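Local coordinates for PD-1 Binding Miniprotein GR918.2 (Synthetic construct, PDB 6V67) that binds the immune checkpoint receptor PD-1, as a computationally designed, disulfide-rich miniprotein from a project aimed at a synthetic agonist of that receptor, at residues Phe4-Thr9 with Trp13-Gly18. Numbering follows the deposited sequence.
Sequences FCVCIT and WDYRYG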
loop_
_atom_site.group_PDB
_atom_site.type_symbol
_atom_site.label_atom_id
_atom_site.label_comp_id
_atom_site.label_asym_id
_atom_site.label_seq_id
_atom_site.Cartn_x
_atom_site.Cartn_y
_atom_site.Cartn_z
ATOM N N PHE A 4 -7.735 -4.530 -0.784
ATOM C CA PHE A 4 -6.411 -5.000 -1.171
ATOM C C PHE A 4 -5.580 -3.783 -1.533
ATOM O O PHE A 4 -6.042 -2.925 -2.283
ATOM C CB PHE A 4 -6.543 -5.924 -2.390
ATOM C CG PHE A 4 -5.235 -6.284 -3.072
ATOM C CD1 PHE A 4 -4.311 -7.111 -2.467
ATOM C CD2 PHE A 4 -4.981 -5.846 -4.369
ATOM C CE1 PHE A 4 -3.138 -7.474 -3.133
ATOM C CE2 PHE A 4 -3.801 -6.196 -5.027
ATOM C CZ PHE A 4 -2.891 -7.013 -4.405
ATOM N N CYS A 5 -4.375 -3.691 -0.993
ATOM C CA CYS A 5 -3.522 -2.560 -1.292
ATOM C C CYS A 5 -2.078 -3.018 -1.447
ATOM O O CYS A 5 -1.664 -4.068 -0.937
ATOM C CB CYS A 5 -3.696 -1.427 -0.275
ATOM S SG CYS A 5 -3.686 -1.932 1.455
ATOM N N VAL A 6 -1.325 -2.215 -2.194
ATOM C CA VAL A 6 -0.027 -2.606 -2.728
ATOM C C VAL A 6 0.943 -1.442 -2.608
ATOM O O VAL A 6 0.587 -0.292 -2.875
ATOM C CB VAL A 6 -0.165 -2.978 -4.223
ATOM C CG1 VAL A 6 1.155 -3.421 -4.819
ATOM C CG2 VAL A 6 -1.202 -4.046 -4.454
ATOM N N CYS A 7 2.195 -1.761 -2.283
ATOM C CA CYS A 7 3.301 -0.803 -2.227
ATOM C C CYS A 7 4.524 -1.506 -2.816
ATOM O O CYS A 7 5.135 -2.340 -2.142
ATOM C CB CYS A 7 3.561 -0.378 -0.787
ATOM S SG CYS A 7 4.872 0.850 -0.544
ATOM N N ILE A 8 4.879 -1.173 -4.057
ATOM C CA ILE A 8 5.983 -1.815 -4.773
ATOM C C ILE A 8 7.158 -0.860 -4.796
ATOM O O ILE A 8 7.039 0.255 -5.310
ATOM C CB ILE A 8 5.593 -2.169 -6.217
ATOM C CG1 ILE A 8 4.338 -3.033 -6.284
ATOM C CG2 ILE A 8 6.763 -2.809 -6.965
ATOM C CD1 ILE A 8 4.390 -4.261 -5.487
ATOM N N THR A 9 8.311 -1.313 -4.304
ATOM C CA THR A 9 9.558 -0.553 -4.382
ATOM C C THR A 9 10.614 -1.456 -4.997
ATOM O O THR A 9 11.311 -2.217 -4.311
ATOM C CB THR A 9 10.000 -0.033 -3.045
ATOM O OG1 THR A 9 10.067 -1.113 -2.130
ATOM C CG2 THR A 9 9.046 0.978 -2.541
ATOM N N TRP A 13 8.171 -6.088 -2.710
ATOM C CA TRP A 13 6.760 -5.962 -3.040
ATOM C C TRP A 13 5.952 -6.197 -1.772
ATOM O O TRP A 13 6.002 -7.289 -1.211
ATOM C CB TRP A 13 6.350 -7.002 -4.085
ATOM C CG TRP A 13 7.177 -7.076 -5.325
ATOM C CD1 TRP A 13 8.068 -6.162 -5.806
ATOM C CD2 TRP A 13 7.176 -8.158 -6.238
ATOM N NE1 TRP A 13 8.613 -6.615 -6.987
ATOM C CE2 TRP A 13 8.069 -7.842 -7.270
ATOM C CE3 TRP A 13 6.480 -9.363 -6.290
ATOM C CZ2 TRP A 13 8.293 -8.696 -8.338
ATOM C CZ3 TRP A 13 6.703 -10.204 -7.346
ATOM C CH2 TRP A 13 7.587 -9.866 -8.361
ATOM N N ASP A 14 5.212 -5.185 -1.326
ATOM C CA ASP A 14 4.413 -5.282 -0.115
ATOM C C ASP A 14 2.929 -5.239 -0.448
ATOM O O ASP A 14 2.491 -4.449 -1.292
ATOM C CB ASP A 14 4.718 -4.133 0.852
ATOM C CG ASP A 14 6.031 -4.302 1.602
ATOM O OD1 ASP A 14 6.788 -5.256 1.314
ATOM O OD2 ASP A 14 6.310 -3.449 2.479
ATOM N N TYR A 15 2.149 -6.036 0.271
ATOM C CA TYR A 15 0.714 -6.155 0.070
ATOM C C TYR A 15 0.019 -6.187 1.420
ATOM O O TYR A 15 0.580 -6.652 2.417
ATOM C CB TYR A 15 0.362 -7.457 -0.688
ATOM C CG TYR A 15 1.116 -7.570 -1.976
ATOM C CD1 TYR A 15 2.347 -8.202 -2.026
ATOM C CD2 TYR A 15 0.631 -7.015 -3.143
ATOM C CE1 TYR A 15 3.068 -8.263 -3.178
ATOM C CE2 TYR A 15 1.348 -7.082 -4.311
ATOM C CZ TYR A 15 2.563 -7.725 -4.331
ATOM O OH TYR A 15 3.318 -7.818 -5.473
ATOM N N ARG A 16 -1.229 -5.726 1.429
ATOM C CA ARG A 16 -2.080 -5.812 2.596
ATOM C C ARG A 16 -3.503 -6.125 2.166
ATOM O O ARG A 16 -4.026 -5.566 1.198
ATOM C CB ARG A 16 -2.062 -4.518 3.436
ATOM C CG ARG A 16 -3.126 -4.454 4.529
ATOM C CD ARG A 16 -2.969 -3.249 5.444
ATOM N NE ARG A 16 -1.746 -3.389 6.216
ATOM C CZ ARG A 16 -1.181 -2.447 6.955
ATOM N NH1 ARG A 16 -1.723 -1.241 7.067
ATOM N NH2 ARG A 16 -0.051 -2.723 7.588
ATOM N N TYR A 17 -4.131 -7.030 2.915
ATOM C CA TYR A 17 -5.566 -7.273 2.876
ATOM C C TYR A 17 -6.108 -6.818 4.222
ATOM O O TYR A 17 -5.653 -7.280 5.264
ATOM C CB TYR A 17 -5.873 -8.753 2.638
ATOM C CG TYR A 17 -5.243 -9.279 1.377
ATOM C CD1 TYR A 17 -3.875 -9.457 1.291
ATOM C CD2 TYR A 17 -6.011 -9.564 0.261
ATOM C CE1 TYR A 17 -3.301 -9.910 0.139
ATOM C CE2 TYR A 17 -5.434 -10.033 -0.901
ATOM C CZ TYR A 17 -4.075 -10.215 -0.954
ATOM O OH TYR A 17 -3.471 -10.677 -2.112
ATOM N N GLY A 18 -7.035 -5.880 4.203
ATOM C CA GLY A 18 -7.599 -5.361 5.434
ATOM C C GLY A 18 -8.797 -4.491 5.120
ATOM O O GLY A 18 -9.284 -4.477 3.992
#
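Cys5 and Arg16 face each other as an antiparallel hydrogen-bonded pair, each amide giving its N-H to the other's carbonyl. Cys5 N reaches Arg16 O at 2.9 Å, lying in the carbonyl plane, whereas the return bond from Arg16 N to Cys5 O is tilted 25° from its carbonyl plane. Cys7 and Asp14 repeat the exchange; Cys7 N to Asp14 O is the straighter bond, with 166° at the hydrogen, while Asp14 N sits above the Cys7 carbonyl plane. Three of these acceptors also take a CA-H contact: Arg16 O from Phe4, Cys5 O from Tyr15 and Asp14 O from Val6. Phe4, Val6 and Ile8 make their backbone hydrogen bonds on the other edge of the central strand, with Gln42, Glu40 and Glu38.

The two faces differ in chemistry. Cysteine, short and readily buried as a disulfide, suits the helix-facing side, where Cys5 and Cys7 join Cys23 and Cys30; Cys5 SG packs 3.6 Å from Arg16 CB, and the guanidinium NH1 finds its acceptor in Gln22 O. The other face is largely aromatic and aliphatic, with broad rings that span neighbouring residues. With chi1 at 169°, CG anti to its amide nitrogen, the Phe4 ring swings across: Phe4 CD1 lies 3.4 Å above the Tyr17 ring plane, toward its rim, the rings oblique, and Phe4 CZ touches Tyr15 CD2 at 3.7 Å. A serine in place of this phenylalanine would probably leave that face of Tyr17 without this cover and Tyr15 freer to turn. Beta-branched Val6 and Ile8 suit the extended strand backbone: Val6 lies alongside Tyr15, and Ile8 CD1 meets Trp13 CB at 3.6 Å. Paired amides and carbonyls thus satisfy the backbone between the strands, disulfides tie the cysteine face to helix 20-33, and the Phe4, Trp13, Tyr15 and Tyr17 face stays at least partly exposed.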